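Local coordinates for 3-oxoacyl-(Acyl-carrier protein) synthase (Burkholderia xenovorans, PDB 4EFI) that probably catalyses the condensation of an acyl group with malonyl-acyl-carrier protein to give a 3-oxoacyl-acyl-carrier protein, at residues G16-V22 with M179-S185; A60-A66 with G155-K160; L77-W83 with K148-L152; S129-L135 with S335-A339; K261-F267 with L286-P292. All blocks are in the same frame, centred on the assembly; numbering follows the deposited sequence.

Contact 1: residues G16-V22 with M179-S185. With FMT (formic acid), chain D.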
# COMPACT_ATOMS: atom_id res chain seq x y z
N GLY A 16 2.47 21.66 -7.46
CA GLY A 16 2.82 22.45 -6.30
C GLY A 16 3.12 21.64 -5.05
O GLY A 16 3.25 22.22 -3.97
N ALA A 17 3.27 20.32 -5.19
CA ALA A 17 3.58 19.46 -4.06
C ALA A 17 4.53 18.36 -4.48
O ALA A 17 4.47 17.91 -5.63
CB ALA A 17 2.31 18.83 -3.50
N ARG A 18 5.38 17.90 -3.57
CA ARG A 18 6.34 16.85 -3.87
C ARG A 18 6.48 15.91 -2.70
O ARG A 18 6.25 16.28 -1.54
CB ARG A 18 7.72 17.44 -4.21
CG ARG A 18 8.35 18.25 -3.09
CD ARG A 18 9.69 18.89 -3.48
NE ARG A 18 10.80 17.94 -3.51
CZ ARG A 18 11.48 17.55 -2.43
NH1 ARG A 18 12.46 16.67 -2.55
NH2 ARG A 18 11.17 18.03 -1.23
N ILE A 19 6.86 14.68 -2.99
CA ILE A 19 7.27 13.75 -1.98
C ILE A 19 8.63 14.21 -1.44
O ILE A 19 9.57 14.44 -2.21
CB ILE A 19 7.37 12.31 -2.52
CG1 ILE A 19 5.99 11.83 -2.95
CG2 ILE A 19 7.97 11.40 -1.46
CD1 ILE A 19 6.00 10.48 -3.67
N ALA A 20 8.72 14.35 -0.12
CA ALA A 20 9.93 14.83 0.53
C ALA A 20 10.73 13.72 1.23
O ALA A 20 11.90 13.92 1.56
CB ALA A 20 9.56 15.90 1.55
N GLY A 21 10.13 12.56 1.47
CA GLY A 21 10.81 11.46 2.16
C GLY A 21 9.84 10.33 2.39
O GLY A 21 8.62 10.57 2.42
N VAL A 22 10.35 9.12 2.56
CA VAL A 22 9.52 7.94 2.83
C VAL A 22 10.29 7.00 3.77
O VAL A 22 11.46 6.70 3.52
CB VAL A 22 9.20 7.13 1.55
CG1 VAL A 22 8.20 6.00 1.86
CG2 VAL A 22 8.67 8.00 0.43
N MET A 179 5.48 5.88 6.56
CA MET A 179 5.17 7.30 6.62
C MET A 179 5.82 7.99 5.43
O MET A 179 7.02 7.83 5.22
CB MET A 179 5.61 7.92 7.95
CG MET A 179 5.00 9.31 8.19
SD MET A 179 3.24 9.20 8.68
CE MET A 179 3.41 8.90 10.42
N THR A 180 5.03 8.77 4.70
CA THR A 180 5.47 9.56 3.56
C THR A 180 5.25 11.03 3.88
O THR A 180 4.17 11.41 4.37
CB THR A 180 4.67 9.20 2.29
OG1 THR A 180 4.91 7.83 1.95
CG2 THR A 180 5.07 10.07 1.09
N ALA A 181 6.26 11.85 3.62
CA ALA A 181 6.18 13.30 3.83
C ALA A 181 5.92 13.96 2.49
O ALA A 181 6.60 13.65 1.51
CB ALA A 181 7.50 13.83 4.38
N LEU A 182 4.97 14.88 2.47
CA LEU A 182 4.69 15.71 1.32
C LEU A 182 4.91 17.16 1.70
O LEU A 182 4.58 17.57 2.80
CB LEU A 182 3.24 15.57 0.84
CG LEU A 182 2.73 14.18 0.55
CD1 LEU A 182 1.28 14.30 0.13
CD2 LEU A 182 3.56 13.49 -0.54
N GLU A 183 5.43 17.96 0.77
CA GLU A 183 5.68 19.39 1.02
C GLU A 183 5.37 20.23 -0.21
O GLU A 183 5.54 19.80 -1.35
CB GLU A 183 7.13 19.64 1.45
CG GLU A 183 7.37 21.04 2.03
CD GLU A 183 8.74 21.25 2.65
OE1 GLU A 183 9.72 20.67 2.14
OE2 GLU A 183 8.82 22.01 3.64
N THR A 184 4.93 21.46 0.03
CA THR A 184 4.82 22.45 -1.01
C THR A 184 6.14 22.53 -1.81
O THR A 184 7.24 22.45 -1.24
CB THR A 184 4.38 23.82 -0.37
OG1 THR A 184 4.28 24.84 -1.37
CG2 THR A 184 5.33 24.25 0.71
N SER A 185 6.02 22.64 -3.14
CA SER A 185 7.15 22.73 -4.06
C SER A 185 6.88 23.84 -5.06
O SER A 185 5.73 24.11 -5.40
CB SER A 185 7.32 21.40 -4.79
OG SER A 185 6.20 21.13 -5.60
C FMT D . 5.76 21.43 -8.07
O1 FMT D . 4.89 21.46 -8.92
O2 FMT D . 6.49 20.32 -7.93
O HOH W 1 2.26 24.78 -3.47
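Strands 17-22 and 179-184 run antiparallel, their short axes 4.5 Å apart at closest approach and 143° between their directions. Arg18 and Glu183 form a hydrogen-bonded pair: Arg18 N to Glu183 O 2.9 Å, Glu183 N to Arg18 O 3.0 Å. Ala20 and Gly21 both face Ala181: Ala20 N donates to Ala181 O (2.8 Å), and Ala181 N to Gly21 O (2.9 Å). Two residues opposite one make a beta bulge. At the other end Ser185 N bonds Gly16 O (2.9 Å); Gly16, with its positive phi, would press a side chain against the preceding carbonyl. The pair lies inside the mixed N-terminal sheet of the thiolase fold, so each face meets a helix. Ile19 and Leu182 pack on helix 130-143, Ile19 CG1 lying 3.8 Å from Leu182 CD2; Val22 and Thr180 share their face, where the Thr180 hydroxyl bonds Tyr131. Small Ala181 on the opposite face admits Leu77, Leu81 and Trp83. There Glu183 binds Arg149 rather than Arg18, whose NH2 stays 4.5 Å from Glu183 OE1. At the partly exposed end, Gly16 N donates to O1 of a formic acid molecule, probably from the crystallisation liquor (2.8 Å).

Contact 2: residues A60-A66 with G155-K160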
# COMPACT_ATOMS: atom_id res chain seq x y z
N ALA A 60 3.54 -8.79 12.84
CA ALA A 60 3.40 -8.01 14.06
C ALA A 60 3.00 -8.89 15.23
O ALA A 60 2.16 -9.79 15.09
CB ALA A 60 2.34 -6.95 13.84
N ASP A 61 3.55 -8.62 16.40
CA ASP A 61 3.05 -9.30 17.59
C ASP A 61 1.76 -8.66 18.10
O ASP A 61 1.29 -7.67 17.56
CB ASP A 61 4.13 -9.37 18.68
CG ASP A 61 4.66 -8.01 19.09
OD1 ASP A 61 3.95 -6.99 19.00
OD2 ASP A 61 5.83 -7.96 19.54
N ALA A 62 1.15 -9.23 19.14
CA ALA A 62 -0.17 -8.78 19.58
C ALA A 62 -0.19 -7.31 19.99
O ALA A 62 -1.17 -6.60 19.75
CB ALA A 62 -0.71 -9.67 20.71
N GLN A 63 0.89 -6.83 20.56
CA GLN A 63 0.94 -5.44 21.01
C GLN A 63 1.35 -4.43 19.95
O GLN A 63 1.45 -3.23 20.25
CB GLN A 63 1.91 -5.29 22.18
CG GLN A 63 3.37 -5.58 21.82
CD GLN A 63 3.78 -7.00 22.19
OE1 GLN A 63 3.04 -7.97 21.95
NE2 GLN A 63 4.97 -7.13 22.77
N THR A 64 1.65 -4.88 18.73
CA THR A 64 2.08 -3.99 17.66
C THR A 64 0.98 -3.84 16.61
O THR A 64 0.56 -4.82 15.98
CB THR A 64 3.32 -4.54 16.95
OG1 THR A 64 4.40 -4.66 17.90
CG2 THR A 64 3.78 -3.67 15.82
N SER A 65 0.54 -2.62 16.40
CA SER A 65 -0.49 -2.32 15.41
C SER A 65 0.11 -1.60 14.22
O SER A 65 1.25 -1.12 14.25
CB SER A 65 -1.58 -1.45 16.03
OG SER A 65 -1.06 -0.15 16.27
N ALA A 66 -0.72 -1.42 13.19
CA ALA A 66 -0.35 -0.62 12.03
C ALA A 66 -0.03 0.80 12.46
O ALA A 66 0.94 1.39 11.99
CB ALA A 66 -1.48 -0.63 11.01
N GLY A 155 -0.40 1.89 6.32
CA GLY A 155 0.11 0.67 6.92
C GLY A 155 -0.99 -0.31 7.25
O GLY A 155 -2.17 0.03 7.27
N ASP A 156 -0.60 -1.55 7.52
CA ASP A 156 -1.57 -2.58 7.83
C ASP A 156 -0.88 -3.71 8.57
O ASP A 156 0.33 -3.94 8.40
CB ASP A 156 -2.19 -3.17 6.55
CG ASP A 156 -3.64 -2.79 6.35
OD1 ASP A 156 -4.38 -2.47 7.30
OD2 ASP A 156 -4.06 -2.81 5.17
N THR A 157 -1.66 -4.44 9.36
CA THR A 157 -1.20 -5.72 9.92
C THR A 157 -2.24 -6.77 9.51
O THR A 157 -2.99 -7.29 10.33
CB THR A 157 -1.02 -5.70 11.44
OG1 THR A 157 -2.26 -5.39 12.08
CG2 THR A 157 0.01 -4.67 11.87
N ILE A 158 -2.29 -7.10 8.22
CA ILE A 158 -3.28 -8.05 7.73
C ILE A 158 -3.08 -9.42 8.35
O ILE A 158 -4.01 -10.24 8.40
CB ILE A 158 -3.27 -8.18 6.19
CG1 ILE A 158 -3.68 -6.85 5.56
CG2 ILE A 158 -4.16 -9.34 5.70
CD1 ILE A 158 -5.03 -6.33 5.99
N SER A 159 -1.88 -9.72 8.85
CA SER A 159 -1.66 -11.01 9.50
C SER A 159 -2.69 -11.26 10.62
O SER A 159 -3.04 -12.42 10.89
CB SER A 159 -0.25 -11.12 10.07
OG SER A 159 -0.12 -10.27 11.17
N LYS A 160 -3.21 -10.19 11.22
CA LYS A 160 -4.13 -10.32 12.35
C LYS A 160 -5.55 -10.73 11.92
O LYS A 160 -6.41 -10.98 12.76
CB LYS A 160 -4.19 -8.99 13.10
CG LYS A 160 -2.90 -8.57 13.81
CD LYS A 160 -3.15 -7.28 14.61
CE LYS A 160 -1.89 -6.52 14.95
NZ LYS A 160 -1.18 -7.15 16.09
O HOH W 2 0.45 -11.40 13.50
O HOH W 3 -0.64 -9.88 15.95
O HOH W 4 -3.37 -7.02 18.08
O HOH W 5 -3.04 -3.04 13.29
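Lys160 stretches its side chain across the turn at 61-64 and delivers its ammonium to backbone carbonyls. Its NZ donates to Thr64 O at 2.9 Å and, weakly, to Asp61 O at 2.9 Å. These oxygens come from the two ends of a type I beta turn, closed by Thr64 N to Asp61 O (3.0 Å) and braced by Thr64 OG1 to Asp61 OD1 (2.6 Å). A long, flexible lysine suits the place, since several carbonyls converge there without needing a carboxylate; one water, 2.8 Å from Lys160 NZ, donates to Ala60 O, and a second, 3.0 Å from Lys160 NZ, donates to Ala62 O. Beneath the lysine, Thr157 turns its methyl into the loop: CG2 lies 3.8 Å from Ala60 CB and 3.6 Å from Ala66 N. Its OG1 shares a water with Ala66 N, 2.8 Å from each atom, so one threonine serves both apolar and polar neighbours. Ala66 fits because its CB comes within 3.7 Å of Asp156 N, tight against the strand backbone. Another water joins Ala60 O (2.8 Å) to Ser159 OG (2.7 Å), and Asp175 receives bonds from Ser159 OG and Ala60 N. The contact thus sets the start of helix 66-81, where Ser65 is the N-cap, beside the end of strand 149-156, while Leu69 of that helix packs against Thr157.

Contact 3: residues L77-W83 with K148-L152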
# COMPACT_ATOMS: atom_id res chain seq x y z
N LEU A 77 11.32 9.37 10.02
CA LEU A 77 11.17 10.29 8.91
C LEU A 77 11.33 11.75 9.34
O LEU A 77 12.08 12.52 8.72
CB LEU A 77 9.79 10.10 8.29
CG LEU A 77 9.36 11.06 7.18
CD1 LEU A 77 10.17 10.89 5.91
CD2 LEU A 77 7.87 10.86 6.86
N LEU A 78 10.63 12.14 10.40
CA LEU A 78 10.71 13.51 10.88
C LEU A 78 12.12 13.85 11.35
O LEU A 78 12.61 14.97 11.12
CB LEU A 78 9.71 13.76 12.01
CG LEU A 78 8.24 13.73 11.60
CD1 LEU A 78 7.34 13.70 12.80
CD2 LEU A 78 7.87 14.90 10.68
N ALA A 79 12.77 12.93 12.04
CA ALA A 79 14.14 13.16 12.49
C ALA A 79 15.06 13.33 11.31
O ALA A 79 15.93 14.19 11.32
CB ALA A 79 14.61 12.02 13.36
N GLY A 80 14.93 12.49 10.29
CA GLY A 80 15.76 12.60 9.11
C GLY A 80 15.57 13.90 8.36
O GLY A 80 16.54 14.51 7.90
N LEU A 81 14.34 14.31 8.17
CA LEU A 81 14.03 15.55 7.48
C LEU A 81 14.36 16.78 8.31
O LEU A 81 14.56 17.85 7.76
CB LEU A 81 12.54 15.61 7.13
CG LEU A 81 12.14 14.65 6.01
CD1 LEU A 81 10.62 14.61 5.86
CD2 LEU A 81 12.79 15.01 4.69
N GLY A 82 14.37 16.63 9.64
CA GLY A 82 14.53 17.77 10.52
C GLY A 82 13.29 18.63 10.58
O GLY A 82 13.38 19.83 10.88
N TRP A 83 12.13 18.04 10.34
CA TRP A 83 10.87 18.76 10.44
C TRP A 83 10.40 18.81 11.89
O TRP A 83 10.26 17.76 12.53
CB TRP A 83 9.81 18.05 9.60
CG TRP A 83 9.92 18.29 8.13
CD1 TRP A 83 10.91 18.90 7.46
CD2 TRP A 83 8.95 17.89 7.14
NE1 TRP A 83 10.64 18.93 6.11
CE2 TRP A 83 9.44 18.31 5.89
CE3 TRP A 83 7.73 17.22 7.19
CZ2 TRP A 83 8.74 18.09 4.70
CZ3 TRP A 83 7.03 17.02 6.00
CH2 TRP A 83 7.53 17.45 4.78
N LYS A 148 0.90 22.92 4.05
CA LYS A 148 2.23 23.03 3.45
C LYS A 148 3.02 21.74 3.65
O LYS A 148 3.88 21.41 2.82
CB LYS A 148 3.04 24.19 4.05
N ARG A 149 2.76 21.03 4.74
CA ARG A 149 3.42 19.76 5.05
C ARG A 149 2.36 18.76 5.49
O ARG A 149 1.56 19.03 6.37
CB ARG A 149 4.49 19.92 6.14
CG ARG A 149 5.69 20.67 5.68
CD ARG A 149 6.73 20.80 6.78
NE ARG A 149 7.95 21.42 6.28
CZ ARG A 149 8.95 21.86 7.04
NH1 ARG A 149 8.88 21.74 8.35
NH2 ARG A 149 10.02 22.40 6.47
N VAL A 150 2.38 17.58 4.86
CA VAL A 150 1.40 16.52 5.08
C VAL A 150 2.16 15.22 5.34
O VAL A 150 3.14 14.92 4.65
CB VAL A 150 0.46 16.34 3.86
CG1 VAL A 150 -0.48 15.15 4.05
CG2 VAL A 150 -0.33 17.62 3.62
N LEU A 151 1.70 14.47 6.34
CA LEU A 151 2.18 13.11 6.60
C LEU A 151 1.12 12.10 6.19
O LEU A 151 -0.05 12.21 6.57
CB LEU A 151 2.52 12.92 8.08
CG LEU A 151 3.68 13.79 8.58
CD1 LEU A 151 3.93 13.48 10.05
CD2 LEU A 151 4.94 13.53 7.79
N LEU A 152 1.55 11.11 5.40
CA LEU A 152 0.70 10.00 5.01
C LEU A 152 1.18 8.76 5.73
O LEU A 152 2.27 8.24 5.44
CB LEU A 152 0.74 9.76 3.50
CG LEU A 152 0.49 10.95 2.60
CD1 LEU A 152 0.73 10.53 1.16
CD2 LEU A 152 -0.89 11.52 2.80
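Arg149 is almost fully extended beyond its m chi1, with chi2 and chi3 both t, and this straightness lets it lie along the indole of Trp83. Its guanidinium is stacked flat on the ring, planes 4° apart, and Arg149 CZ sits 3.5 Å from the centroid of the five-membered ring of Trp83, a cation-pi contact. The aliphatic part joins in: Arg149 CD lies 3.6 Å above the centroid of the six-membered ring of Trp83, a CH-pi contact. Trp83 follows a Schellman motif in which Gly82, at positive phi, ends the helix and Trp83 N bonds Leu78 O (3.2 Å). Leu151 sets one methyl against each helix leucine: its CD2 is 4.1 Å from Leu77 CD2, and its CD1 is 4.2 Å from Leu78 CD2. Leu78 starts sideways at CA-to-CB, yet its m,t form brings its end nearer. Because stacking uses the guanidinium's face, its in-plane N-H groups can serve Glu183 and Ser87, so one partly exposed arginine combines pi stacking with a salt bridge.

Contact 4: residues S129-L135 with S335-A339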
# COMPACT_ATOMS: atom_id res chain seq x y z
N SER A 129 -5.30 -0.36 -3.08
CA SER A 129 -5.36 0.78 -4.00
C SER A 129 -5.07 2.10 -3.30
O SER A 129 -5.16 3.16 -3.90
CB SER A 129 -6.73 0.85 -4.67
OG SER A 129 -7.70 1.36 -3.77
N GLY A 130 -4.74 2.02 -2.02
CA GLY A 130 -4.72 3.20 -1.17
C GLY A 130 -3.56 4.15 -1.32
O GLY A 130 -3.73 5.33 -1.06
N TYR A 131 -2.38 3.68 -1.72
CA TYR A 131 -1.23 4.58 -1.69
C TYR A 131 -1.35 5.70 -2.73
O TYR A 131 -1.16 6.87 -2.38
CB TYR A 131 0.10 3.84 -1.79
CG TYR A 131 1.29 4.74 -1.50
CD1 TYR A 131 1.52 5.24 -0.22
CD2 TYR A 131 2.20 5.07 -2.49
CE1 TYR A 131 2.59 6.04 0.04
CE2 TYR A 131 3.28 5.85 -2.24
CZ TYR A 131 3.48 6.34 -0.96
OH TYR A 131 4.60 7.12 -0.73
N PRO A 132 -1.68 5.38 -3.99
CA PRO A 132 -1.80 6.49 -4.95
C PRO A 132 -2.91 7.47 -4.56
O PRO A 132 -2.82 8.65 -4.80
CB PRO A 132 -2.07 5.80 -6.28
CG PRO A 132 -1.48 4.45 -6.10
CD PRO A 132 -1.78 4.08 -4.68
N GLN A 133 -3.98 6.96 -3.95
CA GLN A 133 -5.07 7.84 -3.48
C GLN A 133 -4.62 8.75 -2.35
O GLN A 133 -5.00 9.92 -2.32
CB GLN A 133 -6.28 7.01 -3.03
CG GLN A 133 -6.84 6.11 -4.13
CD GLN A 133 -8.20 5.57 -3.82
OE1 GLN A 133 -8.43 4.35 -3.91
NE2 GLN A 133 -9.12 6.45 -3.50
N ALA A 134 -3.83 8.22 -1.43
CA ALA A 134 -3.26 9.03 -0.35
C ALA A 134 -2.35 10.13 -0.89
O ALA A 134 -2.39 11.27 -0.43
CB ALA A 134 -2.49 8.16 0.61
N LEU A 135 -1.51 9.77 -1.87
CA LEU A 135 -0.65 10.77 -2.51
C LEU A 135 -1.49 11.87 -3.14
O LEU A 135 -1.22 13.05 -2.94
CB LEU A 135 0.22 10.12 -3.59
CG LEU A 135 1.38 9.23 -3.13
CD1 LEU A 135 2.08 8.63 -4.33
CD2 LEU A 135 2.37 9.99 -2.31
N SER A 335 -11.26 -1.50 -5.96
CA SER A 335 -10.71 -0.18 -6.11
C SER A 335 -9.40 -0.31 -6.87
O SER A 335 -8.67 -1.29 -6.71
CB SER A 335 -10.52 0.43 -4.72
OG SER A 335 -9.99 1.74 -4.80
N TRP A 336 -9.08 0.69 -7.68
CA TRP A 336 -7.78 0.73 -8.36
C TRP A 336 -7.35 2.18 -8.51
O TRP A 336 -8.18 3.09 -8.58
CB TRP A 336 -7.84 0.03 -9.72
CG TRP A 336 -8.83 0.58 -10.68
CD1 TRP A 336 -8.59 1.47 -11.68
CD2 TRP A 336 -10.23 0.27 -10.76
NE1 TRP A 336 -9.74 1.75 -12.36
CE2 TRP A 336 -10.76 1.00 -11.84
CE3 TRP A 336 -11.08 -0.58 -10.03
CZ2 TRP A 336 -12.12 0.96 -12.18
CZ3 TRP A 336 -12.42 -0.64 -10.39
CH2 TRP A 336 -12.93 0.12 -11.46
N ALA A 337 -6.04 2.42 -8.54
CA ALA A 337 -5.56 3.79 -8.56
C ALA A 337 -4.13 3.84 -9.04
O ALA A 337 -3.33 2.93 -8.77
CB ALA A 337 -5.69 4.45 -7.20
N SER A 338 -3.79 4.91 -9.76
CA SER A 338 -2.42 5.13 -10.22
C SER A 338 -1.91 6.51 -9.86
O SER A 338 -2.68 7.43 -9.59
CB SER A 338 -2.33 4.97 -11.73
OG SER A 338 -3.07 6.02 -12.33
N ALA A 339 -0.58 6.63 -9.86
CA ALA A 339 0.12 7.91 -9.75
C ALA A 339 1.29 7.87 -10.71
O ALA A 339 1.98 6.85 -10.81
CB ALA A 339 0.62 8.13 -8.34
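Pro132 forms the apolar centre, its ring turned to the strand between two alanines: Pro132 CB is 4.0 Å from Ala337 CB and 4.1 Å from Ala339 CB. Small residues are needed here, for the axes of helix 130-135 and strand 335-339 come within 6.7 Å, crossing at 54°, and larger side chains would push them apart. Pro132 is tolerable near the start of the helix, where a missing backbone N-H costs little. Farther along the helix, Leu135 CD1 meets Ala339 CB at 4.3 Å and reaches onward to Phe193 and Met327. In the other direction the chemistry turns polar by degrees. Gln133 lays its CG 3.7 Å from Ala337 CB, while its OE1 lies 3.2 Å from Ser335 OG. At the edge, Ser129 OG and Ser335 OG share a short hydrogen bond of 2.5 Å; two small hydroxyls fit this buried spot, where the strand passes the residue preceding the helix. Ser338 and Trp336 point from the strand's opposite face and find polar partners in Thr253 and Ala8. A helix packed between the N- and C-terminal sheets belongs to the central layer of the alpha-beta-alpha-beta-alpha thiolase fold; in enzymes of the KAS III family the N-terminal end of this helix carries the nucleophilic cysteine, and this helix probably plays the same part here.

Contact 5: residues K261-F267 with L286-P292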
# COMPACT_ATOMS: atom_id res chain seq x y z
N LYS A 261 7.09 5.25 -22.25
CA LYS A 261 7.24 4.10 -21.38
C LYS A 261 8.70 3.81 -21.00
O LYS A 261 9.01 3.53 -19.85
CB LYS A 261 6.62 2.88 -22.06
CG LYS A 261 6.67 1.60 -21.25
CD LYS A 261 6.22 0.40 -22.09
CE LYS A 261 4.76 0.48 -22.48
NZ LYS A 261 4.40 -0.62 -23.44
N ASP A 262 9.62 3.90 -21.96
CA ASP A 262 11.01 3.54 -21.70
C ASP A 262 11.80 4.63 -20.97
O ASP A 262 12.97 4.43 -20.63
CB ASP A 262 11.70 3.11 -23.00
CG ASP A 262 11.30 1.69 -23.43
OD1 ASP A 262 11.06 0.85 -22.54
OD2 ASP A 262 11.24 1.42 -24.64
N SER A 263 11.17 5.76 -20.70
CA SER A 263 11.80 6.81 -19.91
C SER A 263 11.42 6.76 -18.41
O SER A 263 11.88 7.59 -17.63
CB SER A 263 11.47 8.18 -20.47
OG SER A 263 10.14 8.56 -20.19
N TYR A 264 10.57 5.81 -18.02
CA TYR A 264 10.30 5.59 -16.60
C TYR A 264 11.44 4.81 -15.96
O TYR A 264 12.01 3.91 -16.58
CB TYR A 264 9.00 4.81 -16.42
CG TYR A 264 7.76 5.68 -16.54
CD1 TYR A 264 7.34 6.15 -17.76
CD2 TYR A 264 7.02 6.02 -15.41
CE1 TYR A 264 6.23 6.95 -17.87
CE2 TYR A 264 5.90 6.82 -15.52
CZ TYR A 264 5.52 7.27 -16.74
OH TYR A 264 4.41 8.08 -16.82
N ASP A 265 11.76 5.15 -14.73
CA ASP A 265 12.78 4.44 -13.98
C ASP A 265 12.22 3.20 -13.32
O ASP A 265 12.93 2.21 -13.11
CB ASP A 265 13.44 5.38 -12.97
CG ASP A 265 14.22 6.46 -13.66
OD1 ASP A 265 15.23 6.11 -14.31
OD2 ASP A 265 13.82 7.64 -13.66
N ALA A 266 10.95 3.23 -12.95
CA ALA A 266 10.31 2.07 -12.34
C ALA A 266 8.80 2.18 -12.44
O ALA A 266 8.23 3.28 -12.40
CB ALA A 266 10.72 1.91 -10.88
N PHE A 267 8.16 1.02 -12.52
CA PHE A 267 6.72 0.84 -12.42
C PHE A 267 6.48 0.04 -11.15
O PHE A 267 6.83 -1.13 -11.07
CB PHE A 267 6.20 0.07 -13.64
CG PHE A 267 6.52 0.75 -14.96
CD1 PHE A 267 5.78 1.82 -15.42
CD2 PHE A 267 7.59 0.32 -15.72
CE1 PHE A 267 6.10 2.44 -16.64
CE2 PHE A 267 7.91 0.93 -16.91
CZ PHE A 267 7.17 1.99 -17.36
N LEU A 286 5.35 -4.02 -20.22
CA LEU A 286 6.34 -3.34 -19.43
C LEU A 286 7.57 -4.20 -19.29
O LEU A 286 7.47 -5.41 -19.11
CB LEU A 286 5.81 -3.01 -18.03
CG LEU A 286 4.54 -2.16 -17.96
CD1 LEU A 286 4.15 -2.00 -16.50
CD2 LEU A 286 4.72 -0.81 -18.61
N PRO A 287 8.74 -3.58 -19.35
CA PRO A 287 10.00 -4.30 -19.19
C PRO A 287 10.17 -4.81 -17.76
O PRO A 287 10.17 -4.03 -16.80
CB PRO A 287 11.06 -3.25 -19.57
CG PRO A 287 10.37 -1.92 -19.34
CD PRO A 287 8.93 -2.13 -19.60
N ALA A 288 10.31 -6.12 -17.60
CA ALA A 288 10.28 -6.76 -16.29
C ALA A 288 11.35 -6.24 -15.33
O ALA A 288 11.12 -6.12 -14.13
CB ALA A 288 10.39 -8.27 -16.44
N GLU A 289 12.52 -5.88 -15.85
CA GLU A 289 13.57 -5.38 -14.98
C GLU A 289 13.20 -4.02 -14.35
O GLU A 289 13.75 -3.62 -13.33
CB GLU A 289 14.90 -5.30 -15.73
CG GLU A 289 15.07 -4.12 -16.68
CD GLU A 289 14.36 -4.26 -18.01
OE1 GLU A 289 13.65 -5.26 -18.27
OE2 GLU A 289 14.53 -3.32 -18.81
N ARG A 290 12.25 -3.31 -14.95
CA ARG A 290 11.82 -2.03 -14.41
C ARG A 290 10.53 -2.14 -13.58
O ARG A 290 9.87 -1.13 -13.30
CB ARG A 290 11.67 -1.02 -15.52
CG ARG A 290 13.00 -0.35 -15.81
CD ARG A 290 13.07 0.28 -17.19
NE ARG A 290 13.37 -0.67 -18.26
CZ ARG A 290 13.33 -0.34 -19.54
NH1 ARG A 290 12.96 0.89 -19.89
NH2 ARG A 290 13.63 -1.22 -20.50
N VAL A 291 10.21 -3.36 -13.18
CA VAL A 291 9.04 -3.64 -12.33
C VAL A 291 9.57 -4.26 -11.03
O VAL A 291 9.71 -5.47 -10.94
CB VAL A 291 8.07 -4.62 -13.04
CG1 VAL A 291 6.84 -4.91 -12.16
CG2 VAL A 291 7.61 -4.05 -14.38
N PRO A 292 9.89 -3.43 -10.02
CA PRO A 292 10.53 -3.97 -8.81
C PRO A 292 9.62 -4.90 -8.02
O PRO A 292 8.40 -4.76 -8.01
CB PRO A 292 10.83 -2.70 -8.00
CG PRO A 292 10.97 -1.62 -9.07
CD PRO A 292 9.91 -1.96 -10.04
O HOH W 6 11.09 2.13 -18.50
O HOH W 7 6.43 -3.16 -9.17
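The flat ring of Phe267 is the main projection of the 261-267 segment, and residues 286-292 curve round it. Leu286 sits over one face, its CD2 3.9 Å from the centroid of the Phe267 ring in a CH-pi contact. Pro287 CD comes to 4.2 Å from Phe267 CE2, while Val291 CG2 lies 4.4 Å from Phe267 CB, against the base of the side chain. Lys261 extends this surface with its methylenes: CD rests 4.0 Å from Leu286 CD2, while NZ goes on to Gly285. Arg290 enters the hollow between the 3-10 turn at 261-263 and the strand, passing its CG 3.7 Å from Asp265 O. A smaller bump, Pro292 CG, meets Ala266 CB at 4.0 Å, where the short side chain makes the dent. The backbones are fastened by Phe267 N to Arg290 O, 2.9 Å, at the start of strand 266-269, an outer strand of the C-terminal sheet. Toward solvent Arg290 NH1 makes a long salt bridge to Asp262 OD1 (3.3 Å), its hydrogen bond weak, and a water 2.6 Å from NH1 links it to Lys261 O and Tyr264 O. Arg290 NE and NH2 hold Glu289 OE2 more tightly, at 2.9 and 2.8 Å. The ring of Phe267 is thus covered by aliphatic groups, while its carbonyl bonds a water shared with Pro292 O, and the arginine's charge is shared between two carboxylates.

How the contacts relate
From the N terminus, residues 16-22, 60-66, 77-83 and 129-135 all appear before any contact closes. The strand 149-156 region then closes contact 3 and, a few residues later, contact 2; strand 176-184 closes contact 1. These three nest, 3 within 2 within 1; contact 1 pairs strands inside the N-terminal sheet, while contacts 2 and 3 join it to the loop before helix 66-81 and to the helix. Contact 4 crosses all three, its partner 335-339 coming only near the C terminus, and ties the central helix to the C-terminal sheet. Tyr131 and Leu135 also link contact 4 to contact 1. Contact 5 closes a short loop within that of contact 4, at outer strand 266-269.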